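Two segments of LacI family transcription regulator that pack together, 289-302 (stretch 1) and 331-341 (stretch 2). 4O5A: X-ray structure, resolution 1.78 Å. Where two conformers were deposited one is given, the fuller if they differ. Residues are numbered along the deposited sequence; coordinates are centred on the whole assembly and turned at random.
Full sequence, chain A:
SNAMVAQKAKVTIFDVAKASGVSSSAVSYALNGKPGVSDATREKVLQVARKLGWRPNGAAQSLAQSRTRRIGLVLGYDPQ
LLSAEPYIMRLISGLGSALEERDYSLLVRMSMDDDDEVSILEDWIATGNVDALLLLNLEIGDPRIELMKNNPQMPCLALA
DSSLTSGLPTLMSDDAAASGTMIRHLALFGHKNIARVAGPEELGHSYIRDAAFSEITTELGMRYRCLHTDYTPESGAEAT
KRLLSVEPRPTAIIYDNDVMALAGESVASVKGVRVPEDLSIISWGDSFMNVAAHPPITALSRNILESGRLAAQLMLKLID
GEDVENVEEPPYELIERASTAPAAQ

Stretch 1, residues 289-302: MNVAAHPPITALSR
Stretch 2 331-341: PYELIERASTA

Two antiparallel strands, 298-301 and 333-335, form the spine of this contact, their axes 4.7 Å apart at 163°, and a turn after the second strand closes one end with side-chain hydrogen bonds. Stretch 1 leads in from a weakly bonded helix at 289-292, passes a cis peptide before Pro295, and reaches extended geometry by Ile297 (phi/psi -101/125).

Stretch 2 enters at Pro331, which makes no contact. Tyr332 (-82/174, chi1 p, chi2 85°) faces Arg302 with CA atoms 4.6 Å apart; its CD1 lies 3.6 Å from Leu300 CD2, the leucine meeting the ring obliquely. Glu333 (-146/134, chi1 and chi2 t) starts the ladder as a hydrogen-bonded pair with Ser301: Ser301 N donates to Glu333 O at 2.8 Å, and Glu333 N to Ser301 O at 3.0 Å.

Leu334 (-87/113, chi1 t, chi2 p) pairs with Leu300 (chi1 t, chi2 m) in the non-hydrogen-bonded register, CA atoms 4.4 Å apart. Both side chains leave on the same sheet face, and their ends converge, Leu334 CD1 lying 4.2 Å from Leu300 CD2. Ile335 (-91/109, m, t) returns to the face of Ser301, Glu333 and Ala299. Its N donates to Ala299 O at 2.8 Å and its O accepts from Ala299 N at 3.1 Å, while Ile335 CD1 reaches diagonally to within 3.7 Å of Ser301 CB.

Glu336 (-79/124) points away, and the ladder gives way to side-chain bonding. Arg337 (-126/-167; m, t, t, chi4 99°) donates from its backbone N to Thr298 OG1 at 2.8 Å. Its extended side chain runs back along stretch 1 to place NH1 2.8 Å from Ile297 O, a hydrogen bond at the guanidinium edge. Val291 CG2 covers one face of that group, 3.6 Å from Arg337 NH2, so the cation combines polar and apolar contacts.

A type I turn spans Arg337 to Thr340, with Ala338 at -73/-15 and Ser339 at -82/-1. Ala338 CB packs 3.7 Å from Pro295 CB and 4.1 Å from Pro296 CD. Ser339, chi1 p, points toward stretch 1, where its OG accepts from Thr298 N at 2.8 Å, taking a role that a strand carbonyl fills further along. Thr340 (-120/138, chi1 p) accepts at OG1 from Thr298 OG1, 2.9 Å away. Thr298 (-60/134, chi1 m) is thus the hub: its hydroxyl accepts from Arg337 N and donates to Thr340 OG1, while its amide is satisfied by Ser339. Ala341 lies out of reach.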

HETATM    1  N   MSE A 289      -9.232  -2.763   3.337  1.00 17.25           N
HETATM    2  CA  MSE A 289     -10.204  -1.703   3.124  1.00 20.57           C
HETATM    3  C   MSE A 289     -11.597  -2.284   2.871  1.00 22.29           C
HETATM    4  O   MSE A 289     -12.604  -1.766   3.357  1.00 17.27           O
HETATM    5  CB  MSE A 289      -9.758  -0.884   1.918  1.00 29.73           C
HETATM    6  CG  MSE A 289     -10.541   0.355   1.644  1.00 41.06           C
HETATM    7 SE   MSE A 289      -9.893   1.090  -0.047  0.55 26.89          SE
HETATM    8  CE  MSE A 289      -7.980   0.917   0.224  1.00 27.81           C
ATOM      9  N   ASN A 290     -11.649  -3.359   2.100  1.00 16.83           N
ATOM     10  CA  ASN A 290     -12.915  -4.016   1.793  1.00 15.40           C
ATOM     11  C   ASN A 290     -13.571  -4.637   3.022  1.00 18.39           C
ATOM     12  O   ASN A 290     -14.804  -4.685   3.109  1.00 19.02           O
ATOM     13  CB  ASN A 290     -12.727  -5.058   0.683  1.00 19.46           C
ATOM     14  CG  ASN A 290     -12.489  -4.415  -0.670  1.00 25.41           C
ATOM     15  OD1 ASN A 290     -12.971  -3.299  -0.939  1.00 21.10           O
ATOM     16  ND2 ASN A 290     -11.726  -5.096  -1.522  1.00 20.06           N
ATOM     17  N   VAL A 291     -12.754  -5.104   3.962  1.00 17.86           N
ATOM     18  CA  VAL A 291     -13.245  -5.731   5.182  1.00 15.70           C
ATOM     19  C   VAL A 291     -13.824  -4.669   6.114  1.00 17.58           C
ATOM     20  O   VAL A 291     -14.746  -4.930   6.886  1.00 21.36           O
ATOM     21  CB  VAL A 291     -12.108  -6.498   5.869  1.00 19.30           C
ATOM     22  CG1 VAL A 291     -12.517  -7.012   7.236  1.00 24.01           C
ATOM     23  CG2 VAL A 291     -11.675  -7.677   4.967  1.00 22.41           C
ATOM     24  N   ALA A 292     -13.275  -3.462   6.023  1.00 17.22           N
ATOM     25  CA  ALA A 292     -13.599  -2.379   6.948  1.00 15.78           C
ATOM     26  C   ALA A 292     -14.759  -1.519   6.486  1.00 15.07           C
ATOM     27  O   ALA A 292     -15.200  -0.641   7.224  1.00 20.28           O
ATOM     28  CB  ALA A 292     -12.367  -1.472   7.179  1.00 16.18           C
ATOM     29  N   ALA A 293     -15.226  -1.749   5.264  1.00 15.31           N
ATOM     30  CA  ALA A 293     -16.236  -0.884   4.630  1.00 19.73           C
ATOM     31  C   ALA A 293     -17.640  -1.095   5.203  1.00 17.51           C
ATOM     32  O   ALA A 293     -17.866  -1.995   6.014  1.00 19.54           O
ATOM     33  CB  ALA A 293     -16.257  -1.123   3.125  1.00 18.50           C
ATOM     34  N   HIS A 294     -18.584  -0.271   4.748  1.00 16.66           N
ATOM     35  CA  HIS A 294     -19.960  -0.284   5.278  1.00 16.91           C
ATOM     36  C   HIS A 294     -21.002  -0.388   4.165  1.00 15.45           C
ATOM     37  O   HIS A 294     -21.448   0.629   3.639  1.00 19.94           O
ATOM     38  CB  HIS A 294     -20.200   1.003   6.082  1.00 18.08           C
ATOM     39  CG  HIS A 294     -21.565   1.090   6.677  1.00 22.55           C
ATOM     40  ND1 HIS A 294     -22.106   0.085   7.451  1.00 24.51           N
ATOM     41  CD2 HIS A 294     -22.502   2.072   6.635  1.00 32.83           C
ATOM     42  CE1 HIS A 294     -23.317   0.436   7.846  1.00 32.63           C
ATOM     43  NE2 HIS A 294     -23.577   1.643   7.363  1.00 31.79           N
ATOM     44  N   PRO A 295     -21.411  -1.610   3.793  1.00 16.13           N
ATOM     45  CA  PRO A 295     -21.021  -2.915   4.333  1.00 15.87           C
ATOM     46  C   PRO A 295     -19.715  -3.415   3.716  1.00 15.17           C
ATOM     47  O   PRO A 295     -19.231  -2.854   2.720  1.00 17.45           O
ATOM     48  CB  PRO A 295     -22.180  -3.810   3.893  1.00 21.04           C
ATOM     49  CG  PRO A 295     -22.592  -3.223   2.569  1.00 21.06           C
ATOM     50  CD  PRO A 295     -22.490  -1.739   2.791  1.00 19.41           C
ATOM     51  N   PRO A 296     -19.137  -4.460   4.309  1.00 14.80           N
ATOM     52  CA  PRO A 296     -17.919  -5.033   3.720  1.00 18.17           C
ATOM     53  C   PRO A 296     -18.124  -5.446   2.254  1.00 17.27           C
ATOM     54  O   PRO A 296     -19.189  -5.934   1.852  1.00 18.11           O
ATOM     55  CB  PRO A 296     -17.645  -6.244   4.606  1.00 18.63           C
ATOM     56  CG  PRO A 296     -18.231  -5.855   5.939  1.00 19.34           C
ATOM     57  CD  PRO A 296     -19.496  -5.103   5.582  1.00 16.15           C
ATOM     58  N   ILE A 297     -17.080  -5.235   1.459  1.00 18.10           N
ATOM     59  CA  ILE A 297     -17.184  -5.294   0.006  1.00 14.79           C
ATOM     60  C   ILE A 297     -16.653  -6.617  -0.566  1.00 16.03           C
ATOM     61  O   ILE A 297     -15.502  -7.011  -0.322  1.00 17.34           O
ATOM     62  CB  ILE A 297     -16.452  -4.091  -0.631  1.00 17.60           C
ATOM     63  CG1 ILE A 297     -17.093  -2.761  -0.166  1.00 16.04           C
ATOM     64  CG2 ILE A 297     -16.475  -4.180  -2.157  1.00 18.05           C
ATOM     65  CD1 ILE A 297     -16.373  -1.513  -0.685  1.00 16.32           C
ATOM     66  N   THR A 298     -17.514  -7.279  -1.337  1.00 14.29           N
ATOM     67  CA  THR A 298     -17.188  -8.516  -2.048  1.00 14.03           C
ATOM     68  C   THR A 298     -16.037  -8.239  -3.013  1.00 15.73           C
ATOM     69  O   THR A 298     -16.044  -7.232  -3.727  1.00 16.06           O
ATOM     70  CB  THR A 298     -18.407  -8.980  -2.832  1.00 15.42           C
ATOM     71  OG1 THR A 298     -19.400  -9.443  -1.909  1.00 18.93           O
ATOM     72  CG2 THR A 298     -18.038 -10.099  -3.795  1.00 18.93           C
ATOM     73  N   ALA A 299     -15.029  -9.113  -3.039  1.00 17.29           N
ATOM     74  CA  ALA A 299     -13.814  -8.798  -3.786  1.00 14.32           C
ATOM     75  C   ALA A 299     -13.269 -10.009  -4.529  1.00 15.92           C
ATOM     76  O   ALA A 299     -13.322 -11.118  -4.024  1.00 18.71           O
ATOM     77  CB  ALA A 299     -12.748  -8.297  -2.855  1.00 16.09           C
ATOM     78  N   LEU A 300     -12.712  -9.749  -5.704  1.00 16.36           N
ATOM     79  CA  LEU A 300     -11.961 -10.759  -6.443  1.00 18.09           C
ATOM     80  C   LEU A 300     -10.543 -10.622  -5.918  1.00 17.88           C
ATOM     81  O   LEU A 300      -9.891  -9.590  -6.118  1.00 21.68           O
ATOM     82  CB  LEU A 300     -12.052 -10.456  -7.941  1.00 21.40           C
ATOM     83  CG  LEU A 300     -11.644 -11.539  -8.940  1.00 23.90           C
ATOM     84  CD1 LEU A 300     -10.160 -11.818  -8.838  1.00 25.85           C
ATOM     85  CD2 LEU A 300     -12.462 -12.814  -8.720  1.00 22.74           C
ATOM     86  N   SER A 301     -10.081 -11.638  -5.199  1.00 18.83           N
ATOM     87  CA  SER A 301      -8.811 -11.555  -4.497  1.00 18.65           C
ATOM     88  C   SER A 301      -7.752 -12.338  -5.262  1.00 24.52           C
ATOM     89  O   SER A 301      -7.941 -13.512  -5.534  1.00 24.22           O
ATOM     90  CB  SER A 301      -8.963 -12.154  -3.096  1.00 25.19           C
ATOM     91  OG  SER A 301      -7.712 -12.203  -2.421  1.00 26.79           O
ATOM     92  N   ARG A 302      -6.652 -11.678  -5.615  1.00 22.97           N
ATOM     93  CA  ARG A 302      -5.517 -12.366  -6.239  1.00 30.55           C
ATOM     94  C   ARG A 302      -4.529 -12.739  -5.150  1.00 25.83           C
ATOM     95  O   ARG A 302      -4.353 -12.001  -4.177  1.00 24.29           O
ATOM     96  CB  ARG A 302      -4.823 -11.472  -7.274  1.00 33.11           C
ATOM     97  CG  ARG A 302      -5.356 -11.611  -8.694  1.00 51.56           C
ATOM     98  CD  ARG A 302      -4.630 -10.677  -9.676  1.00 59.85           C
ATOM     99  NE  ARG A 302      -3.198 -10.957  -9.790  1.00 63.70           N
ATOM    100  CZ  ARG A 302      -2.241 -10.068  -9.541  1.00 67.60           C
ATOM    101  NH1 ARG A 302      -2.564  -8.836  -9.169  1.00 70.42           N
ATOM    102  NH2 ARG A 302      -0.963 -10.407  -9.666  1.00 65.88           N
ATOM    103  N   PRO A 331      -4.348 -19.621  -8.128  1.00 36.25           N
ATOM    104  CA  PRO A 331      -5.757 -19.293  -8.372  1.00 28.65           C
ATOM    105  C   PRO A 331      -6.228 -18.109  -7.545  1.00 31.41           C
ATOM    106  O   PRO A 331      -5.801 -17.924  -6.400  1.00 30.18           O
ATOM    107  CB  PRO A 331      -6.504 -20.569  -7.960  1.00 33.49           C
ATOM    108  CG  PRO A 331      -5.542 -21.333  -7.092  1.00 45.74           C
ATOM    109  CD  PRO A 331      -4.174 -20.993  -7.614  1.00 43.60           C
ATOM    110  N   TYR A 332      -7.073 -17.286  -8.157  1.00 28.05           N
ATOM    111  CA  TYR A 332      -7.724 -16.185  -7.467  1.00 26.77           C
ATOM    112  C   TYR A 332      -8.939 -16.750  -6.731  1.00 25.01           C
ATOM    113  O   TYR A 332      -9.305 -17.904  -6.920  1.00 26.50           O
ATOM    114  CB  TYR A 332      -8.192 -15.148  -8.489  1.00 23.06           C
ATOM    115  CG  TYR A 332      -9.178 -15.722  -9.477  1.00 25.85           C
ATOM    116  CD1 TYR A 332     -10.532 -15.791  -9.189  1.00 27.69           C
ATOM    117  CD2 TYR A 332      -8.747 -16.228 -10.694  1.00 29.54           C
ATOM    118  CE1 TYR A 332     -11.432 -16.343 -10.087  1.00 26.70           C
ATOM    119  CE2 TYR A 332      -9.636 -16.772 -11.591  1.00 32.23           C
ATOM    120  CZ  TYR A 332     -10.979 -16.823 -11.289  1.00 24.93           C
ATOM    121  OH  TYR A 332     -11.866 -17.371 -12.187  1.00 35.99           O
ATOM    122  N   GLU A 333      -9.604 -15.922  -5.933  1.00 23.34           N
ATOM    123  CA  GLU A 333     -10.772 -16.380  -5.184  1.00 21.70           C
ATOM    124  C   GLU A 333     -11.760 -15.225  -5.090  1.00 20.73           C
ATOM    125  O   GLU A 333     -11.361 -14.102  -4.798  1.00 23.80           O
ATOM    126  CB  GLU A 333     -10.327 -16.811  -3.782  1.00 33.58           C
ATOM    127  CG  GLU A 333     -11.431 -17.185  -2.792  1.00 39.68           C
ATOM    128  CD  GLU A 333     -10.888 -17.328  -1.367  1.00 57.03           C
ATOM    129  OE1 GLU A 333      -9.667 -17.121  -1.171  1.00 60.31           O
ATOM    130  OE2 GLU A 333     -11.675 -17.632  -0.442  1.00 66.02           O
ATOM    131  N   LEU A 334     -13.039 -15.483  -5.344  1.00 20.80           N
ATOM    132  CA  LEU A 334     -14.030 -14.435  -5.102  1.00 22.06           C
ATOM    133  C   LEU A 334     -14.442 -14.559  -3.647  1.00 22.28           C
ATOM    134  O   LEU A 334     -15.030 -15.577  -3.246  1.00 25.60           O
ATOM    135  CB  LEU A 334     -15.261 -14.625  -5.996  1.00 22.07           C
ATOM    136  CG  LEU A 334     -16.342 -13.547  -5.823  1.00 23.48           C
ATOM    137  CD1 LEU A 334     -15.804 -12.173  -6.202  1.00 21.97           C
ATOM    138  CD2 LEU A 334     -17.565 -13.897  -6.653  1.00 34.31           C
ATOM    139  N   ILE A 335     -14.099 -13.560  -2.847  1.00 21.83           N
ATOM    140  CA  ILE A 335     -14.488 -13.548  -1.447  1.00 21.51           C
ATOM    141  C   ILE A 335     -15.815 -12.828  -1.303  1.00 20.79           C
ATOM    142  O   ILE A 335     -15.887 -11.611  -1.434  1.00 18.02           O
ATOM    143  CB  ILE A 335     -13.432 -12.852  -0.589  1.00 21.63           C
ATOM    144  CG1 ILE A 335     -12.081 -13.541  -0.795  1.00 27.84           C
ATOM    145  CG2 ILE A 335     -13.849 -12.868   0.878  1.00 24.22           C
ATOM    146  CD1 ILE A 335     -10.941 -12.868  -0.072  1.00 30.83           C
ATOM    147  N   GLU A 336     -16.856 -13.599  -1.016  1.00 22.52           N
ATOM    148  CA  GLU A 336     -18.209 -13.055  -0.921  0.57 23.89           C
ATOM    149  C   GLU A 336     -18.430 -12.358   0.408  1.00 22.35           C
ATOM    150  O   GLU A 336     -18.249 -12.947   1.481  1.00 22.73           O
ATOM    151  CB  GLU A 336     -19.251 -14.158  -1.102  0.57 23.82           C
ATOM    152  CG  GLU A 336     -19.277 -14.760  -2.491  0.57 27.31           C
ATOM    153  CD  GLU A 336     -20.239 -15.931  -2.596  0.57 31.48           C
ATOM    154  OE1 GLU A 336     -21.393 -15.812  -2.121  0.57 36.47           O
ATOM    155  OE2 GLU A 336     -19.836 -16.977  -3.149  0.57 39.14           O
ATOM    156  N   ARG A 337     -18.818 -11.093   0.330  1.00 21.15           N
ATOM    157  CA  ARG A 337     -19.093 -10.299   1.519  1.00 22.61           C
ATOM    158  C   ARG A 337     -20.490  -9.692   1.412  1.00 24.00           C
ATOM    159  O   ARG A 337     -21.284 -10.065   0.545  1.00 23.77           O
ATOM    160  CB  ARG A 337     -17.999  -9.228   1.732  1.00 18.25           C
ATOM    161  CG  ARG A 337     -16.580  -9.821   1.865  1.00 16.36           C
ATOM    162  CD  ARG A 337     -15.589  -8.885   2.542  1.00 19.44           C
ATOM    163  NE  ARG A 337     -14.257  -9.499   2.687  1.00 20.83           N
ATOM    164  CZ  ARG A 337     -13.222  -9.288   1.874  1.00 18.71           C
ATOM    165  NH1 ARG A 337     -13.347  -8.482   0.823  1.00 16.84           N
ATOM    166  NH2 ARG A 337     -12.054  -9.899   2.109  1.00 17.47           N
ATOM    167  N   ALA A 338     -20.783  -8.742   2.281  1.00 18.64           N
ATOM    168  CA  ALA A 338     -22.139  -8.235   2.408  1.00 20.61           C
ATOM    169  C   ALA A 338     -22.602  -7.351   1.258  1.00 21.45           C
ATOM    170  O   ALA A 338     -23.805  -7.119   1.108  1.00 26.23           O
ATOM    171  CB  ALA A 338     -22.296  -7.505   3.734  1.00 23.61           C
ATOM    172  N   SER A 339     -21.675  -6.870   0.433  1.00 16.53           N
ATOM    173  CA  SER A 339     -22.033  -5.891  -0.604  1.00 15.24           C
ATOM    174  C   SER A 339     -22.637  -6.480  -1.890  1.00 18.22           C
ATOM    175  O   SER A 339     -22.959  -5.725  -2.809  1.00 17.81           O
ATOM    176  CB  SER A 339     -20.823  -5.009  -0.962  1.00 16.37           C
ATOM    177  OG  SER A 339     -19.888  -5.760  -1.732  1.00 17.14           O
ATOM    178  N   THR A 340     -22.772  -7.802  -1.985  1.00 16.98           N
ATOM    179  CA  THR A 340     -23.500  -8.389  -3.118  1.00 18.11           C
ATOM    180  C   THR A 340     -24.674  -9.177  -2.590  1.00 22.76           C
ATOM    181  O   THR A 340     -24.545  -9.873  -1.581  1.00 26.92           O
ATOM    182  CB  THR A 340     -22.617  -9.284  -4.035  1.00 25.42           C
ATOM    183  OG1 THR A 340     -21.875 -10.206  -3.234  1.00 25.70           O
ATOM    184  CG2 THR A 340     -21.627  -8.431  -4.825  1.00 24.00           C
ATOM    185  N   ALA A 341     -25.813  -9.048  -3.266  1.00 20.29           N
ATOM    186  CA  ALA A 341     -27.053  -9.699  -2.845  1.00 23.34           C
ATOM    187  C   ALA A 341     -28.005  -9.763  -4.033  1.00 22.88           C
ATOM    188  O   ALA A 341     -27.691  -9.225  -5.091  1.00 22.03           O
ATOM    189  CB  ALA A 341     -27.666  -8.912  -1.680  1.00 25.18           C
TER